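Local coordinates for protein heme oxygenase (Leptospira interrogans, PDB 5KZL) that catalyses the oxygen-dependent breakdown of heme, probably to biliverdin, free iron and carbon monoxide, as expected of a heme oxygenase, at residues S9-R15 / R178-L184. The protein carries 1 engineered substitution. Residues are numbered along the deposited sequence; the frame is centred on the assembly and turned at random.
With HEM (protoporphyrin IX containing Fe), chain B.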
# COMPACT_ATOMS: atom_id res chain seq x y z
N SER A 9 -9.98 -18.84 8.46
CA SER A 9 -9.23 -17.64 8.83
C SER A 9 -9.15 -16.61 7.70
O SER A 9 -8.68 -16.93 6.61
CB SER A 9 -7.84 -18.03 9.35
OG SER A 9 -6.84 -17.05 9.14
N LEU A 10 -9.61 -15.36 7.98
CA LEU A 10 -9.56 -14.29 6.97
C LEU A 10 -8.10 -14.06 6.51
O LEU A 10 -7.88 -13.88 5.31
CB LEU A 10 -10.19 -12.97 7.49
CG LEU A 10 -10.07 -11.73 6.56
CD1 LEU A 10 -10.72 -11.98 5.19
CD2 LEU A 10 -10.64 -10.49 7.22
N ALA A 11 -7.12 -14.07 7.45
CA ALA A 11 -5.71 -13.85 7.08
C ALA A 11 -5.26 -14.94 6.10
O ALA A 11 -4.61 -14.64 5.10
CB ALA A 11 -4.82 -13.83 8.31
N THR A 12 -5.70 -16.19 6.33
CA THR A 12 -5.38 -17.34 5.47
C THR A 12 -6.11 -17.22 4.10
O THR A 12 -5.50 -17.46 3.06
CB THR A 12 -5.71 -18.64 6.24
OG1 THR A 12 -4.82 -18.74 7.35
CG2 THR A 12 -5.60 -19.90 5.38
N ILE A 13 -7.40 -16.85 4.13
CA ILE A 13 -8.24 -16.66 2.92
C ILE A 13 -7.58 -15.65 1.97
O ILE A 13 -7.49 -15.89 0.77
CB ILE A 13 -9.70 -16.26 3.31
CG1 ILE A 13 -10.47 -17.49 3.81
CG2 ILE A 13 -10.44 -15.59 2.13
CD1 ILE A 13 -11.68 -17.17 4.65
N LEU A 14 -7.12 -14.52 2.53
CA LEU A 14 -6.47 -13.48 1.76
C LEU A 14 -5.12 -13.92 1.24
O LEU A 14 -4.82 -13.68 0.09
CB LEU A 14 -6.35 -12.18 2.58
CG LEU A 14 -7.67 -11.53 2.99
CD1 LEU A 14 -7.43 -10.23 3.80
CD2 LEU A 14 -8.54 -11.24 1.77
N ARG A 15 -4.30 -14.60 2.08
CA ARG A 15 -2.98 -15.07 1.66
C ARG A 15 -3.09 -16.09 0.50
O ARG A 15 -2.42 -15.94 -0.53
CB ARG A 15 -2.22 -15.67 2.86
CG ARG A 15 -0.89 -16.31 2.51
CD ARG A 15 -0.15 -16.81 3.74
NE ARG A 15 0.42 -15.70 4.51
CZ ARG A 15 1.08 -15.84 5.65
NH1 ARG A 15 1.57 -14.77 6.27
NH2 ARG A 15 1.25 -17.04 6.19
N ARG A 178 -2.13 -9.98 11.44
CA ARG A 178 -2.87 -11.13 10.91
C ARG A 178 -3.87 -11.66 11.95
O ARG A 178 -5.00 -12.00 11.58
CB ARG A 178 -1.93 -12.23 10.40
CG ARG A 178 -1.04 -11.77 9.26
CD ARG A 178 -0.19 -12.91 8.76
NE ARG A 178 -0.96 -13.77 7.85
CZ ARG A 178 -1.19 -15.06 8.03
NH1 ARG A 178 -0.66 -15.70 9.07
NH2 ARG A 178 -1.90 -15.75 7.15
N THR A 179 -3.50 -11.64 13.24
CA THR A 179 -4.40 -12.00 14.35
C THR A 179 -5.59 -11.02 14.34
O THR A 179 -6.74 -11.47 14.49
CB THR A 179 -3.66 -12.05 15.71
OG1 THR A 179 -2.62 -13.02 15.64
CG2 THR A 179 -4.59 -12.44 16.87
N ALA A 180 -5.33 -9.70 14.12
CA ALA A 180 -6.35 -8.66 14.03
C ALA A 180 -7.33 -8.94 12.88
O ALA A 180 -8.54 -8.82 13.10
CB ALA A 180 -5.73 -7.27 13.91
N LEU A 181 -6.82 -9.37 11.68
CA LEU A 181 -7.65 -9.74 10.52
C LEU A 181 -8.58 -10.89 10.91
O LEU A 181 -9.77 -10.86 10.60
CB LEU A 181 -6.79 -10.19 9.34
CG LEU A 181 -6.05 -9.12 8.55
CD1 LEU A 181 -5.26 -9.77 7.42
CD2 LEU A 181 -7.01 -8.09 7.96
N ASP A 182 -8.03 -11.88 11.63
CA ASP A 182 -8.80 -13.04 12.06
C ASP A 182 -9.86 -12.72 13.12
O ASP A 182 -10.81 -13.50 13.28
CB ASP A 182 -7.86 -14.16 12.51
CG ASP A 182 -7.09 -14.81 11.39
OD1 ASP A 182 -7.43 -14.54 10.21
OD2 ASP A 182 -6.16 -15.61 11.68
N SER A 183 -9.70 -11.58 13.82
CA SER A 183 -10.60 -11.10 14.88
C SER A 183 -11.78 -10.33 14.30
O SER A 183 -12.75 -10.09 15.02
CB SER A 183 -9.84 -10.22 15.88
OG SER A 183 -9.73 -8.86 15.47
N LEU A 184 -11.65 -9.84 13.05
CA LEU A 184 -12.70 -9.03 12.43
C LEU A 184 -14.06 -9.67 12.54
O LEU A 184 -14.19 -10.84 12.15
CB LEU A 184 -12.39 -8.67 10.97
CG LEU A 184 -11.15 -7.79 10.67
CD1 LEU A 184 -11.25 -7.18 9.27
CD2 LEU A 184 -10.96 -6.72 11.70
CHA HEM B . 4.17 -10.25 1.13
CHB HEM B . 1.55 -7.14 -1.32
CHC HEM B . 5.19 -6.66 -4.38
CHD HEM B . 7.97 -9.01 -1.45
C1A HEM B . 3.16 -9.45 0.73
C2A HEM B . 1.86 -9.43 1.34
C3A HEM B . 1.13 -8.57 0.63
C4A HEM B . 1.94 -8.05 -0.38
CMA HEM B . -0.27 -8.18 0.88
CAA HEM B . 1.41 -10.20 2.55
CBA HEM B . 1.04 -11.67 2.23
CGA HEM B . 0.45 -12.32 3.41
O1A HEM B . -0.67 -12.73 3.38
O2A HEM B . 1.14 -12.41 4.41
C1B HEM B . 2.31 -6.74 -2.40
C2B HEM B . 1.80 -5.90 -3.47
C3B HEM B . 2.84 -5.78 -4.33
C4B HEM B . 3.96 -6.56 -3.77
CMB HEM B . 0.46 -5.26 -3.60
CAB HEM B . 2.94 -5.09 -5.55
CBB HEM B . 1.87 -4.73 -6.03
C1C HEM B . 6.33 -7.12 -3.82
C2C HEM B . 7.65 -6.84 -4.26
C3C HEM B . 8.44 -7.51 -3.40
C4C HEM B . 7.60 -8.16 -2.43
CMC HEM B . 8.07 -5.96 -5.44
CAC HEM B . 9.88 -7.54 -3.47
CBC HEM B . 10.57 -7.84 -2.45
C1D HEM B . 7.12 -9.63 -0.55
C2D HEM B . 7.60 -10.61 0.46
C3D HEM B . 6.56 -10.92 1.18
C4D HEM B . 5.43 -10.17 0.62
CMD HEM B . 9.00 -11.08 0.66
CAD HEM B . 6.54 -11.91 2.32
CBD HEM B . 7.15 -11.40 3.57
CGD HEM B . 7.10 -12.39 4.69
O1D HEM B . 6.38 -13.31 4.66
O2D HEM B . 7.80 -12.18 5.63
NA HEM B . 3.11 -8.62 -0.32
NB HEM B . 3.51 -7.08 -2.71
NC HEM B . 6.36 -7.90 -2.77
ND HEM B . 5.84 -9.42 -0.39
FE HEM B . 4.72 -8.30 -1.53
O HOH W 1 -11.27 -14.93 10.34
O HOH W 2 -2.45 -13.02 5.65
O HOH W 3 -2.13 -18.54 7.09
O HOH W 4 5.40 -6.48 -0.34
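In the helical heme oxygenase fold, D182 reaches across to S9 and A11 and grips the first turn of helix 10-17. One carboxylate oxygen does most of the work: D182 OD1 accepts from A11 N at 2.8 Å, nearly straight at 168°, and from S9 OG, which meets it on the syn side but well out of the carboxylate plane. S9 is the N-cap, its OG also accepting from T12 N, so the capping hydroxyl is tied to both segments. A negative charge here would suit the positive end of the helix dipole.

At the heme end of the contact R178 runs outward from its helix. Its CB rests on the methyl of A11, CB to CB 3.9 Å. The chain then runs extended through CG to CD, and R178 CD lies 3.6 Å from R15 NH1. A bend at chi3 (81°) lays the guanidinium flat on that of R15. The two guanidinium planes, R15 and R178, lie 6° apart with their centres 3.4 Å from each other. R178 NE donates to a water that also hydrogen-bonds A11 O and heme O1A; R178 NH2 donates to a second water, held in turn by T12 OG1. The R178 guanidinium is held between R15 on one face and the A11 methyl on the opposite one. The heme propionate beside them probably offsets the two positive charges: R15 NH1 donates to heme O2A, R15 NE adds weak bonds to both carboxylate oxygens, and R178 reaches the propionate through water. Y130 and K174 also hydrogen-bond the heme.

L181 CD1 packs against A11 and L14, and Y130 of helix 125-151 touches both leucines. Farther from the heme, L10 CD2 touches L184 CD1 at 3.9 Å. L10 CD2 also lies 3.5 Å from L181 O.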